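Local atomic coordinates of heterodimeric restriction endonuclease R.BspD6I small subunit (Bacillus sp., PDB entry 2P14), a protein that probably acts as the catalytic, DNA-cleaving subunit of a heterodimeric type IIS restriction endonuclease, working in complex with a site-specific nickase subunit. Residues P132-Q144 with E175-K186. Sequence-based numbering, arbitrary orientation. Where two conformers were deposited one is given.
Sequences PLTVDQFKKLVTQ and EEWLTFIEYNLK
Q137 and E182 meet because their torsions turn them to one another: Q137 sets CG beside its backbone N and runs out extended, while E182 places CG anti to its backbone N (chi1 179°) and bends at chi2, bringing OE1 to the amide NE2 with the carboxylate and amide planes 40° apart. Q137 NE2 gives E182 OE1 a 2.6 Å hydrogen bond, nearly straight at 160°, which lies close to the amide plane and uses the anti lone pair of the oxygen. The amide is fixed from its other end too, since Q137 OE1 accepts from T134 N at 2.9 Å and T134 OG1 from Q137 N, a capping box at the start of helix 135-146. Two waters extend the network, one between T134 OG1 and E182 OE1, the other between Q137 NE2 and the carbonyl of L178. Beside this polar network, I181 CG2 rests 3.6 Å from Q137 OE1, and L133 CD2 touches both I181 CG2 and L185 CD1. L185, just past its helix, also sets CD1 against Q137 CB, while CD2 reaches L141 CB. On the strand side, P132 CD comes within 3.5 Å of W177 CZ2, with CG over a face of the indole, offset toward the rim; W177 NE1 donates a hydrogen bond to L164 O. At K186, the K140 side chain crosses obliquely, its NZ making a weak hydrogen bond to K186 O. Helix 174-184 thus packs across the junction of outer strand 130-134 with the following helix, flanking the mixed central sheet of a fold consistent with the PD-(D/E)XK nucleases.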
loop_
_atom_site.group_PDB
_atom_site.type_symbol
_atom_site.label_atom_id
_atom_site.label_comp_id
_atom_site.label_asym_id
_atom_site.label_seq_id
_atom_site.Cartn_x
_atom_site.Cartn_y
_atom_site.Cartn_z
ATOM N N PRO A 132 5.267 -4.495 2.051
ATOM C CA PRO A 132 4.344 -5.205 1.159
ATOM C C PRO A 132 3.279 -5.935 1.955
ATOM O O PRO A 132 3.623 -6.673 2.898
ATOM C CB PRO A 132 5.255 -6.238 0.451
ATOM C CG PRO A 132 6.257 -6.601 1.567
ATOM C CD PRO A 132 6.440 -5.332 2.401
ATOM N N LEU A 133 2.009 -5.762 1.575
ATOM C CA LEU A 133 0.907 -6.482 2.196
ATOM C C LEU A 133 0.085 -7.169 1.123
ATOM O O LEU A 133 -0.146 -6.597 0.035
ATOM C CB LEU A 133 -0.006 -5.538 2.982
ATOM C CG LEU A 133 0.567 -4.804 4.203
ATOM C CD1 LEU A 133 -0.533 -3.992 4.915
ATOM C CD2 LEU A 133 1.244 -5.757 5.192
ATOM N N THR A 134 -0.412 -8.368 1.432
ATOM C CA THR A 134 -1.458 -8.938 0.588
ATOM C C THR A 134 -2.779 -8.277 0.934
ATOM O O THR A 134 -2.948 -7.682 2.014
ATOM C CB THR A 134 -1.620 -10.442 0.774
ATOM O OG1 THR A 134 -2.102 -10.675 2.103
ATOM C CG2 THR A 134 -0.301 -11.152 0.510
ATOM N N VAL A 135 -3.754 -8.428 0.045
ATOM C CA VAL A 135 -5.086 -7.916 0.343
ATOM C C VAL A 135 -5.666 -8.502 1.654
ATOM O O VAL A 135 -6.253 -7.777 2.460
ATOM C CB VAL A 135 -6.031 -8.150 -0.853
ATOM C CG1 VAL A 135 -7.461 -7.712 -0.504
ATOM C CG2 VAL A 135 -5.519 -7.371 -2.048
ATOM N N ASP A 136 -5.450 -9.800 1.875
ATOM C CA ASP A 136 -5.969 -10.441 3.081
ATOM C C ASP A 136 -5.313 -9.873 4.341
ATOM O O ASP A 136 -5.978 -9.635 5.340
ATOM C CB ASP A 136 -5.778 -11.960 2.996
ATOM C CG ASP A 136 -6.679 -12.616 1.933
ATOM O OD1 ASP A 136 -7.797 -12.098 1.670
ATOM O OD2 ASP A 136 -6.275 -13.670 1.367
ATOM N N GLN A 137 -4.021 -9.587 4.256
ATOM C CA GLN A 137 -3.311 -8.959 5.371
ATOM C C GLN A 137 -3.801 -7.535 5.621
ATOM O O GLN A 137 -3.980 -7.124 6.765
ATOM C CB GLN A 137 -1.801 -8.939 5.091
ATOM C CG GLN A 137 -1.181 -10.337 5.128
ATOM C CD GLN A 137 0.167 -10.400 4.475
ATOM O OE1 GLN A 137 0.652 -9.432 3.870
ATOM N NE2 GLN A 137 0.805 -11.572 4.586
ATOM N N PHE A 138 -4.011 -6.782 4.548
ATOM C CA PHE A 138 -4.472 -5.411 4.672
ATOM C C PHE A 138 -5.879 -5.372 5.279
ATOM O O PHE A 138 -6.167 -4.508 6.133
ATOM C CB PHE A 138 -4.445 -4.777 3.276
ATOM C CG PHE A 138 -4.856 -3.336 3.251
ATOM C CD1 PHE A 138 -4.184 -2.395 4.038
ATOM C CD2 PHE A 138 -5.907 -2.910 2.416
ATOM C CE1 PHE A 138 -4.551 -1.024 4.001
ATOM C CE2 PHE A 138 -6.275 -1.575 2.370
ATOM C CZ PHE A 138 -5.619 -0.643 3.158
ATOM N N LYS A 139 -6.749 -6.289 4.846
ATOM C CA LYS A 139 -8.096 -6.335 5.438
ATOM C C LYS A 139 -8.000 -6.612 6.928
ATOM O O LYS A 139 -8.700 -5.976 7.731
ATOM C CB LYS A 139 -8.942 -7.435 4.835
ATOM C CG LYS A 139 -9.360 -7.277 3.415
ATOM C CD LYS A 139 -10.261 -8.465 3.177
ATOM C CE LYS A 139 -10.812 -8.501 1.813
ATOM N NZ LYS A 139 -11.766 -9.655 1.687
ATOM N N LYS A 140 -7.153 -7.574 7.305
ATOM C CA LYS A 140 -6.945 -7.888 8.729
ATOM C C LYS A 140 -6.483 -6.649 9.490
ATOM O O LYS A 140 -7.056 -6.323 10.531
ATOM C CB LYS A 140 -5.969 -9.056 8.933
ATOM C CG LYS A 140 -6.622 -10.398 8.951
ATOM C CD LYS A 140 -5.761 -11.390 9.736
ATOM C CE LYS A 140 -6.576 -12.552 10.326
ATOM N NZ LYS A 140 -6.627 -13.706 9.379
ATOM N N LEU A 141 -5.505 -5.920 8.947
ATOM C CA LEU A 141 -4.992 -4.702 9.542
ATOM C C LEU A 141 -6.081 -3.650 9.743
ATOM O O LEU A 141 -6.186 -3.060 10.817
ATOM C CB LEU A 141 -3.829 -4.129 8.726
ATOM C CG LEU A 141 -3.269 -2.780 9.183
ATOM C CD1 LEU A 141 -2.806 -2.831 10.656
ATOM C CD2 LEU A 141 -2.133 -2.360 8.268
ATOM N N VAL A 142 -6.894 -3.429 8.723
ATOM C CA VAL A 142 -7.958 -2.417 8.825
ATOM C C VAL A 142 -8.976 -2.833 9.900
ATOM O O VAL A 142 -9.402 -1.985 10.695
ATOM C CB VAL A 142 -8.656 -2.178 7.431
ATOM C CG1 VAL A 142 -9.860 -1.199 7.575
ATOM C CG2 VAL A 142 -7.657 -1.609 6.421
ATOM N N THR A 143 -9.351 -4.114 9.910
ATOM C CA THR A 143 -10.358 -4.636 10.849
ATOM C C THR A 143 -9.845 -4.595 12.280
ATOM O O THR A 143 -10.612 -4.305 13.220
ATOM C CB THR A 143 -10.813 -6.069 10.496
ATOM O OG1 THR A 143 -11.196 -6.121 9.122
ATOM C CG2 THR A 143 -12.030 -6.480 11.368
ATOM N N GLN A 144 -8.558 -4.876 12.457
ATOM C CA GLN A 144 -7.950 -4.783 13.775
ATOM C C GLN A 144 -7.980 -3.327 14.241
ATOM O O GLN A 144 -8.330 -3.048 15.395
ATOM C CB GLN A 144 -6.521 -5.326 13.765
ATOM C CG GLN A 144 -6.425 -6.846 13.621
ATOM C CD GLN A 144 -4.983 -7.312 13.376
ATOM O OE1 GLN A 144 -4.013 -6.568 13.614
ATOM N NE2 GLN A 144 -4.838 -8.543 12.901
ATOM N N GLU A 175 12.383 -14.202 2.853
ATOM C CA GLU A 175 11.513 -15.292 3.315
ATOM C C GLU A 175 11.095 -15.058 4.753
ATOM O O GLU A 175 9.912 -15.122 5.075
ATOM C CB GLU A 175 12.224 -16.647 3.189
ATOM C CG GLU A 175 12.446 -17.063 1.725
ATOM C CD GLU A 175 13.767 -16.546 1.141
ATOM O OE1 GLU A 175 14.440 -15.696 1.778
ATOM O OE2 GLU A 175 14.130 -17.011 0.025
ATOM N N GLU A 176 12.054 -14.765 5.616
ATOM C CA GLU A 176 11.762 -14.502 7.018
ATOM C C GLU A 176 10.858 -13.268 7.183
ATOM O O GLU A 176 9.967 -13.239 8.033
ATOM C CB GLU A 176 13.071 -14.323 7.795
ATOM C CG GLU A 176 12.859 -13.890 9.251
ATOM C CD GLU A 176 14.123 -13.869 10.107
ATOM O OE1 GLU A 176 15.236 -14.150 9.596
ATOM O OE2 GLU A 176 13.980 -13.584 11.324
ATOM N N TRP A 177 11.111 -12.249 6.367
ATOM C CA TRP A 177 10.356 -11.029 6.464
ATOM C C TRP A 177 8.904 -11.284 6.121
ATOM O O TRP A 177 7.986 -10.847 6.853
ATOM C CB TRP A 177 10.934 -10.011 5.459
ATOM C CG TRP A 177 10.297 -8.635 5.453
ATOM C CD1 TRP A 177 9.636 -8.009 6.496
ATOM C CD2 TRP A 177 10.315 -7.706 4.373
ATOM N NE1 TRP A 177 9.265 -6.741 6.123
ATOM C CE2 TRP A 177 9.666 -6.532 4.821
ATOM C CE3 TRP A 177 10.826 -7.751 3.052
ATOM C CZ2 TRP A 177 9.515 -5.399 4.004
ATOM C CZ3 TRP A 177 10.675 -6.628 2.246
ATOM C CH2 TRP A 177 10.025 -5.479 2.717
ATOM N N LEU A 178 8.665 -11.927 4.975
ATOM C CA LEU A 178 7.286 -12.150 4.579
ATOM C C LEU A 178 6.554 -13.078 5.573
ATOM O O LEU A 178 5.351 -12.910 5.841
ATOM C CB LEU A 178 7.188 -12.689 3.156
ATOM C CG LEU A 178 7.672 -11.795 2.007
ATOM C CD1 LEU A 178 7.383 -12.488 0.641
ATOM C CD2 LEU A 178 7.072 -10.352 2.076
ATOM N N THR A 179 7.274 -14.056 6.119
ATOM C CA THR A 179 6.714 -14.897 7.185
ATOM C C THR A 179 6.297 -14.078 8.401
ATOM O O THR A 179 5.217 -14.266 8.945
ATOM C CB THR A 179 7.709 -15.994 7.600
ATOM O OG1 THR A 179 8.005 -16.801 6.437
ATOM C CG2 THR A 179 7.117 -16.881 8.728
ATOM N N PHE A 180 7.123 -13.109 8.761
ATOM C CA PHE A 180 6.805 -12.282 9.918
ATOM C C PHE A 180 5.526 -11.488 9.697
ATOM O O PHE A 180 4.689 -11.346 10.593
ATOM C CB PHE A 180 7.965 -11.337 10.231
ATOM C CG PHE A 180 7.666 -10.388 11.333
ATOM C CD1 PHE A 180 7.847 -10.784 12.660
ATOM C CD2 PHE A 180 7.196 -9.088 11.064
ATOM C CE1 PHE A 180 7.541 -9.922 13.695
ATOM C CE2 PHE A 180 6.913 -8.217 12.099
ATOM C CZ PHE A 180 7.089 -8.631 13.418
ATOM N N ILE A 181 5.382 -10.928 8.499
ATOM C CA ILE A 181 4.189 -10.130 8.211
ATOM C C ILE A 181 2.930 -10.972 8.290
ATOM O O ILE A 181 1.946 -10.600 8.965
ATOM C CB ILE A 181 4.342 -9.448 6.844
ATOM C CG1 ILE A 181 5.493 -8.456 6.890
ATOM C CG2 ILE A 181 3.049 -8.718 6.458
ATOM C CD1 ILE A 181 5.827 -7.810 5.525
ATOM N N GLU A 182 2.986 -12.126 7.642
ATOM C CA GLU A 182 1.872 -13.055 7.661
ATOM C C GLU A 182 1.542 -13.439 9.092
ATOM O O GLU A 182 0.382 -13.352 9.482
ATOM C CB GLU A 182 2.169 -14.275 6.790
ATOM C CG GLU A 182 1.052 -15.310 6.788
ATOM C CD GLU A 182 -0.257 -14.852 6.136
ATOM O OE1 GLU A 182 -0.293 -13.839 5.400
ATOM O OE2 GLU A 182 -1.286 -15.527 6.365
ATOM N N TYR A 183 2.559 -13.810 9.871
ATOM C CA TYR A 183 2.348 -14.288 11.243
ATOM C C TYR A 183 1.679 -13.222 12.094
ATOM O O TYR A 183 0.756 -13.514 12.859
ATOM C CB TYR A 183 3.689 -14.666 11.846
ATOM C CG TYR A 183 3.577 -15.288 13.234
ATOM C CD1 TYR A 183 3.299 -16.642 13.366
ATOM C CD2 TYR A 183 3.779 -14.541 14.385
ATOM C CE1 TYR A 183 3.179 -17.230 14.601
ATOM C CE2 TYR A 183 3.662 -15.118 15.638
ATOM C CZ TYR A 183 3.374 -16.466 15.732
ATOM O OH TYR A 183 3.267 -17.087 16.953
ATOM N N ASN A 184 2.175 -11.994 11.973
ATOM C CA ASN A 184 1.589 -10.869 12.703
ATOM C C ASN A 184 0.178 -10.527 12.240
ATOM O O ASN A 184 -0.690 -10.203 13.068
ATOM C CB ASN A 184 2.509 -9.663 12.644
ATOM C CG ASN A 184 3.710 -9.809 13.546
ATOM O OD1 ASN A 184 4.297 -10.884 13.652
ATOM N ND2 ASN A 184 4.088 -8.716 14.207
ATOM N N LEU A 185 -0.084 -10.639 10.940
ATOM C CA LEU A 185 -1.410 -10.341 10.365
ATOM C C LEU A 185 -2.149 -11.618 9.877
ATOM O O LEU A 185 -2.763 -12.324 10.685
ATOM C CB LEU A 185 -1.317 -9.249 9.275
ATOM C CG LEU A 185 -0.650 -7.883 9.535
ATOM C CD1 LEU A 185 -0.423 -7.172 8.212
ATOM C CD2 LEU A 185 -1.435 -6.964 10.486
ATOM N N LYS A 186 -2.082 -11.922 8.579
ATOM C CA LYS A 186 -2.680 -13.135 7.996
ATOM C C LYS A 186 -3.581 -12.852 6.773
ATOM O O LYS A 186 -4.738 -12.443 6.868
ATOM C CB LYS A 186 -3.447 -13.974 9.032
ATOM C CG LYS A 186 -2.664 -15.066 9.746
ATOM C CD LYS A 186 -2.474 -14.736 11.211
ATOM C CE LYS A 186 -2.802 -15.918 12.119
ATOM N NZ LYS A 186 -1.584 -16.694 12.510
HETATM O O HOH W 1 -2.150 -13.174 3.147
HETATM O O HOH W 2 3.734 -11.895 3.785
#